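Side-chain contacts in SusD family protein (Bacteroides uniformis, PDB 7KV1), which probably binds beta-glucan at the surface of a human gut bacterium, as a SusD-like, TPR-containing glycan-binding protein: residues 94-99 against 370-375; 124-129 against 146-151. All blocks are in the same frame, centred on the assembly; numbering follows the deposited sequence.

Contact 1 (94-99 against 370-375); sequences NWHMLF and RYQDTH
Tyr371 and Gln372, at the corner of a type II beta turn spanning Arg370 to Asp373, receive the imidazole of His96 from helix 93-99, and so join a loop of the SusD-like fold to a short helix far earlier in the chain. The contact illustrates how a histidine can be seated through a ring carbon, with no hydrogen bond across the contact. At Tyr371, CG lies anti to the backbone N (chi1 -177°), which sends the ring out toward the helix; its CD2 edge then comes within 3.6 Å of His96 CE1. The imidazole carbon lies close to the phenol plane, yet the two rings are inclined at 44° with centroids 5.7 Å apart, an oblique pairing rather than a stack. Gln372, the next residue, rests its CG over the centre of the Tyr371 ring, 3.4 Å above the plane; beyond CG it extends and runs past the imidazole in the opposite direction. Its OE1 sits at the edge of the His96 ring, 3.7 Å from CE1, while the same oxygen accepts a hydrogen bond from Gly85 N. The backbone of Tyr371 is likewise bonded to Gly86, so the loop around 85-86 ties down both residues of the corner. Further on, Asp373 OD2 offers its syn lone pair to His375 ND1 at 2.9 Å, exactly in the imidazole plane.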
loop_
_atom_site.group_PDB
_atom_site.type_symbol
_atom_site.label_atom_id
_atom_site.label_comp_id
_atom_site.label_asym_id
_atom_site.label_seq_id
_atom_site.Cartn_x
_atom_site.Cartn_y
_atom_site.Cartn_z
ATOM N N ASN A 94 8.661 -7.580 -16.334
ATOM C CA ASN A 94 7.757 -8.244 -15.346
ATOM C C ASN A 94 6.589 -7.301 -15.050
ATOM O O ASN A 94 5.429 -7.776 -15.040
ATOM C CB ASN A 94 8.506 -8.701 -14.093
ATOM C CG ASN A 94 9.177 -7.583 -13.337
ATOM O OD1 ASN A 94 9.687 -6.646 -13.948
ATOM N ND2 ASN A 94 9.079 -7.623 -12.015
ATOM N N TRP A 95 6.857 -6.004 -14.873
ATOM C CA TRP A 95 5.786 -5.012 -14.599
ATOM C C TRP A 95 4.844 -4.919 -15.806
ATOM O O TRP A 95 3.604 -4.943 -15.589
ATOM C CB TRP A 95 6.323 -3.638 -14.247
ATOM C CG TRP A 95 7.071 -3.537 -12.959
ATOM C CD1 TRP A 95 7.235 -4.481 -11.986
ATOM C CD2 TRP A 95 7.829 -2.387 -12.552
ATOM N NE1 TRP A 95 8.020 -3.980 -10.972
ATOM C CE2 TRP A 95 8.372 -2.682 -11.285
ATOM C CE3 TRP A 95 8.038 -1.121 -13.109
ATOM C CZ2 TRP A 95 9.176 -1.771 -10.605
ATOM C CZ3 TRP A 95 8.831 -0.223 -12.426
ATOM C CH2 TRP A 95 9.361 -0.534 -11.179
ATOM N N HIS A 96 5.383 -4.852 -17.035
ATOM C CA HIS A 96 4.543 -4.795 -18.260
ATOM C C HIS A 96 3.667 -6.050 -18.328
ATOM O O HIS A 96 2.495 -5.938 -18.694
ATOM C CB HIS A 96 5.384 -4.612 -19.518
ATOM C CG HIS A 96 5.955 -3.236 -19.613
ATOM N ND1 HIS A 96 5.214 -2.167 -20.069
ATOM C CD2 HIS A 96 7.139 -2.734 -19.242
ATOM C CE1 HIS A 96 5.940 -1.073 -20.022
ATOM N NE2 HIS A 96 7.106 -1.377 -19.506
ATOM N N MET A 97 4.209 -7.205 -18.011
ATOM C CA MET A 97 3.450 -8.478 -18.144
ATOM C C MET A 97 2.358 -8.585 -17.043
ATOM O O MET A 97 1.284 -9.070 -17.353
ATOM C CB MET A 97 4.416 -9.661 -18.140
ATOM C CG MET A 97 5.217 -9.710 -19.449
ATOM S SD MET A 97 6.465 -10.986 -19.495
ATOM C CE MET A 97 5.424 -12.410 -19.786
ATOM N N LEU A 98 2.627 -8.148 -15.823
ATOM C CA LEU A 98 1.645 -8.092 -14.711
ATOM C C LEU A 98 0.514 -7.163 -15.124
ATOM O O LEU A 98 -0.656 -7.509 -14.925
ATOM C CB LEU A 98 2.357 -7.604 -13.442
ATOM C CG LEU A 98 3.247 -8.670 -12.795
ATOM C CD1 LEU A 98 4.322 -8.053 -11.932
ATOM C CD2 LEU A 98 2.400 -9.659 -11.998
ATOM N N PHE A 99 0.861 -6.015 -15.689
ATOM C CA PHE A 99 -0.093 -4.976 -16.123
ATOM C C PHE A 99 -1.092 -5.576 -17.107
ATOM O O PHE A 99 -2.287 -5.213 -17.063
ATOM C CB PHE A 99 0.657 -3.780 -16.709
ATOM C CG PHE A 99 -0.187 -2.891 -17.584
ATOM C CD1 PHE A 99 -0.342 -3.198 -18.922
ATOM C CD2 PHE A 99 -0.835 -1.784 -17.081
ATOM C CE1 PHE A 99 -1.103 -2.399 -19.744
ATOM C CE2 PHE A 99 -1.632 -0.997 -17.902
ATOM C CZ PHE A 99 -1.746 -1.301 -19.228
ATOM N N ARG A 370 9.473 8.688 -23.069
ATOM C CA ARG A 370 9.659 7.235 -22.931
ATOM C C ARG A 370 8.324 6.564 -23.278
ATOM O O ARG A 370 7.401 7.239 -23.794
ATOM C CB ARG A 370 10.238 6.943 -21.557
ATOM C CG ARG A 370 11.748 7.133 -21.483
ATOM C CD ARG A 370 12.364 6.659 -20.176
ATOM N NE ARG A 370 13.792 6.434 -20.380
ATOM C CZ ARG A 370 14.581 5.622 -19.677
ATOM N NH1 ARG A 370 14.125 4.949 -18.638
ATOM N NH2 ARG A 370 15.852 5.474 -20.038
ATOM N N TYR A 371 8.290 5.250 -23.189
ATOM C CA TYR A 371 7.144 4.416 -23.601
ATOM C C TYR A 371 5.897 4.866 -22.819
ATOM O O TYR A 371 6.000 5.076 -21.587
ATOM C CB TYR A 371 7.515 2.949 -23.418
ATOM C CG TYR A 371 6.456 1.978 -23.871
ATOM C CD1 TYR A 371 5.848 2.106 -25.111
ATOM C CD2 TYR A 371 6.044 0.951 -23.035
ATOM C CE1 TYR A 371 4.846 1.234 -25.502
ATOM C CE2 TYR A 371 5.072 0.047 -23.435
ATOM C CZ TYR A 371 4.473 0.192 -24.675
ATOM O OH TYR A 371 3.508 -0.684 -25.052
ATOM N N GLN A 372 4.791 5.078 -23.541
ATOM C CA GLN A 372 3.442 5.380 -22.971
ATOM C C GLN A 372 3.430 6.771 -22.315
ATOM O O GLN A 372 2.561 7.020 -21.456
ATOM C CB GLN A 372 3.000 4.277 -21.992
ATOM C CG GLN A 372 3.043 2.879 -22.581
ATOM C CD GLN A 372 2.787 1.826 -21.534
ATOM O OE1 GLN A 372 3.547 1.678 -20.572
ATOM N NE2 GLN A 372 1.718 1.070 -21.741
ATOM N N ASP A 373 4.342 7.668 -22.709
ATOM C CA ASP A 373 4.385 9.056 -22.203
ATOM C C ASP A 373 3.001 9.737 -22.373
ATOM O O ASP A 373 2.356 9.548 -23.428
ATOM C CB ASP A 373 5.429 9.894 -22.940
ATOM C CG ASP A 373 5.506 11.304 -22.392
ATOM O OD1 ASP A 373 6.014 11.490 -21.257
ATOM O OD2 ASP A 373 4.972 12.189 -23.065
ATOM N N THR A 374 2.585 10.531 -21.391
ATOM C CA THR A 374 1.317 11.316 -21.412
ATOM C C THR A 374 1.606 12.779 -21.093
ATOM O O THR A 374 0.654 13.578 -21.179
ATOM C CB THR A 374 0.288 10.780 -20.402
ATOM O OG1 THR A 374 0.819 10.899 -19.082
ATOM C CG2 THR A 374 -0.087 9.335 -20.666
ATOM N N HIS A 375 2.843 13.096 -20.686
ATOM C CA HIS A 375 3.227 14.419 -20.114
ATOM C C HIS A 375 2.485 14.635 -18.790
ATOM O O HIS A 375 2.431 15.804 -18.335
ATOM C CB HIS A 375 2.964 15.572 -21.109
ATOM C CG HIS A 375 4.183 15.956 -21.881
ATOM N ND1 HIS A 375 4.954 15.013 -22.539
ATOM C CD2 HIS A 375 4.804 17.152 -22.064
ATOM C CE1 HIS A 375 5.996 15.611 -23.102
ATOM N NE2 HIS A 375 5.928 16.917 -22.835
#

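Contact 2 (124-129 against 146-151)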
loop_
_atom_site.group_PDB
_atom_site.type_symbol
_atom_site.label_atom_id
_atom_site.label_comp_id
_atom_site.label_asym_id
_atom_site.label_seq_id
_atom_site.Cartn_x
_atom_site.Cartn_y
_atom_site.Cartn_z
ATOM N N ASN A 124 10.369 -13.671 13.621
ATOM C CA ASN A 124 10.391 -14.979 14.335
ATOM C C ASN A 124 11.631 -15.050 15.259
ATOM O O ASN A 124 11.513 -15.532 16.418
ATOM C CB ASN A 124 10.358 -16.169 13.369
ATOM C CG ASN A 124 9.099 -16.288 12.524
ATOM O OD1 ASN A 124 8.044 -15.764 12.858
ATOM N ND2 ASN A 124 9.178 -17.039 11.438
ATOM N N ASP A 125 12.782 -14.583 14.782
ATOM C CA ASP A 125 14.050 -14.530 15.563
ATOM C C ASP A 125 13.878 -13.652 16.803
ATOM O O ASP A 125 14.199 -14.133 17.899
ATOM C CB ASP A 125 15.181 -13.936 14.735
ATOM C CG ASP A 125 15.786 -14.917 13.749
ATOM O OD1 ASP A 125 15.658 -16.151 13.985
ATOM O OD2 ASP A 125 16.387 -14.437 12.757
ATOM N N LEU A 126 13.430 -12.403 16.625
ATOM C CA LEU A 126 13.154 -11.464 17.747
ATOM C C LEU A 126 12.264 -12.189 18.758
ATOM O O LEU A 126 12.597 -12.151 19.953
ATOM C CB LEU A 126 12.528 -10.170 17.213
ATOM C CG LEU A 126 12.112 -9.088 18.226
ATOM C CD1 LEU A 126 10.945 -9.523 19.095
ATOM C CD2 LEU A 126 13.264 -8.643 19.096
ATOM N N LEU A 127 11.206 -12.874 18.312
ATOM C CA LEU A 127 10.271 -13.549 19.239
ATOM C C LEU A 127 10.971 -14.718 19.954
ATOM O O LEU A 127 10.675 -14.916 21.125
ATOM C CB LEU A 127 9.008 -13.982 18.487
ATOM C CG LEU A 127 8.164 -12.797 18.019
ATOM C CD1 LEU A 127 7.261 -13.159 16.852
ATOM C CD2 LEU A 127 7.354 -12.218 19.172
ATOM N N LYS A 128 11.887 -15.443 19.304
ATOM C CA LYS A 128 12.702 -16.502 19.969
ATOM C C LYS A 128 13.541 -15.864 21.087
ATOM O O LYS A 128 13.434 -16.329 22.227
ATOM C CB LYS A 128 13.589 -17.230 18.952
ATOM C CG LYS A 128 14.379 -18.408 19.512
ATOM C CD LYS A 128 15.158 -19.191 18.461
ATOM C CE LYS A 128 16.423 -18.485 18.014
ATOM N NZ LYS A 128 17.205 -19.316 17.068
ATOM N N TYR A 129 14.300 -14.805 20.769
ATOM C CA TYR A 129 15.234 -14.088 21.676
ATOM C C TYR A 129 14.513 -13.528 22.911
ATOM O O TYR A 129 15.213 -13.364 23.937
ATOM C CB TYR A 129 15.961 -12.915 21.005
ATOM C CG TYR A 129 16.729 -13.220 19.739
ATOM C CD1 TYR A 129 17.120 -14.512 19.413
ATOM C CD2 TYR A 129 17.077 -12.203 18.858
ATOM C CE1 TYR A 129 17.801 -14.791 18.238
ATOM C CE2 TYR A 129 17.763 -12.464 17.681
ATOM C CZ TYR A 129 18.136 -13.765 17.372
ATOM O OH TYR A 129 18.803 -14.051 16.215
ATOM N N MET A 146 4.765 -7.462 20.635
ATOM C CA MET A 146 3.587 -7.063 19.841
ATOM C C MET A 146 4.048 -6.303 18.596
ATOM O O MET A 146 3.403 -6.463 17.561
ATOM C CB MET A 146 2.611 -6.258 20.694
ATOM C CG MET A 146 1.861 -7.144 21.703
ATOM S SD MET A 146 1.409 -8.827 21.149
ATOM C CE MET A 146 0.962 -9.616 22.700
ATOM N N GLN A 147 5.139 -5.541 18.664
ATOM C CA GLN A 147 5.682 -4.861 17.461
ATOM C C GLN A 147 6.138 -5.934 16.458
ATOM O O GLN A 147 5.789 -5.849 15.259
ATOM C CB GLN A 147 6.815 -3.907 17.812
ATOM C CG GLN A 147 6.378 -2.564 18.363
ATOM C CD GLN A 147 7.590 -1.782 18.811
ATOM O OE1 GLN A 147 8.300 -1.196 18.011
ATOM N NE2 GLN A 147 7.828 -1.767 20.111
ATOM N N ALA A 148 6.860 -6.948 16.917
ATOM C CA ALA A 148 7.354 -8.015 16.021
ATOM C C ALA A 148 6.158 -8.761 15.415
ATOM O O ALA A 148 6.196 -9.078 14.201
ATOM C CB ALA A 148 8.285 -8.949 16.760
ATOM N N ARG A 149 5.119 -9.041 16.201
ATOM C CA ARG A 149 3.985 -9.844 15.675
ATOM C C ARG A 149 3.195 -9.031 14.628
ATOM O O ARG A 149 2.741 -9.609 13.623
ATOM C CB ARG A 149 3.138 -10.387 16.819
ATOM C CG ARG A 149 3.865 -11.485 17.595
ATOM C CD ARG A 149 3.164 -11.878 18.875
ATOM N NE ARG A 149 1.954 -12.619 18.581
ATOM C CZ ARG A 149 1.027 -12.922 19.477
ATOM N NH1 ARG A 149 1.198 -12.598 20.759
ATOM N NH2 ARG A 149 -0.043 -13.603 19.111
ATOM N N LEU A 150 3.039 -7.740 14.855
ATOM C CA LEU A 150 2.296 -6.858 13.925
ATOM C C LEU A 150 3.081 -6.704 12.617
ATOM O O LEU A 150 2.446 -6.743 11.539
ATOM C CB LEU A 150 2.044 -5.519 14.623
ATOM C CG LEU A 150 1.238 -4.501 13.808
ATOM C CD1 LEU A 150 0.014 -5.133 13.164
ATOM C CD2 LEU A 150 0.834 -3.342 14.707
ATOM N N LEU A 151 4.405 -6.570 12.680
ATOM C CA LEU A 151 5.269 -6.529 11.478
ATOM C C LEU A 151 5.110 -7.846 10.735
ATOM O O LEU A 151 4.981 -7.846 9.513
ATOM C CB LEU A 151 6.728 -6.299 11.865
ATOM C CG LEU A 151 7.105 -4.860 12.151
ATOM C CD1 LEU A 151 8.455 -4.811 12.843
ATOM C CD2 LEU A 151 7.155 -4.037 10.869
#
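Leu126 and Leu127 converge on the methyl group of Ala148 where helices 110-129 and 138-162 pack as an antiparallel pair, consecutive helices within a region that belongs to the TPR clan by sequence. The principle exemplified is that a small residue at the crossing lets larger neighbours close over it: the local axes approach to 9.3 Å at an angle of 157°. The CA atoms of Leu126 and Ala148 are 7.0 Å apart. The two leucines reach the methyl by different torsions. In Leu126 the CG is anti to the backbone N (chi1 177°), bringing CD1 to 3.6 Å from Ala148 CB. Leu127 instead turns its CG anti to the carbonyl carbon, and its branch point lies 4.1 Å from Ala148 CB. From there its side chain crosses that of Arg149 at about a right angle, with both methyls resting against one methylene: CD1 and CD2 of Leu127 are both 3.9 Å from Arg149 CG. Replacing Leu127 by an alanine would probably open a gap beside Ala148 and strip the CG methylene of Arg149 of the two methyls packed on it. The arginine's polar end is engaged away from this leucine, in salt bridges with Glu195 of helix 185-201 and with Glu145, one turn earlier on its own helix. One side chain thus serves two helices, for its CG lies against the leucine methyls while NE pairs with Glu195 OE2.

How the contacts relate
The two contacts lie on opposite sides of the chain's centre, with their own centres 38 Å apart and their nearest atoms about 21 Å apart. Contact 2 is nested within the long loop closed by contact 1: helix 93-99 is followed directly by helix 110-129, which pairs with helix 138-162, whereas the loop 370-375, between strands 358-360 and 376-378, arrives over 200 residues later. They therefore exemplify two scales of assembly. Contact 2 joins sequential helices within the N-terminal family region; contact 1 connects that region to the later SusD family region. Neighbouring helices along the chain thus serve separate parts of one single-chain protein.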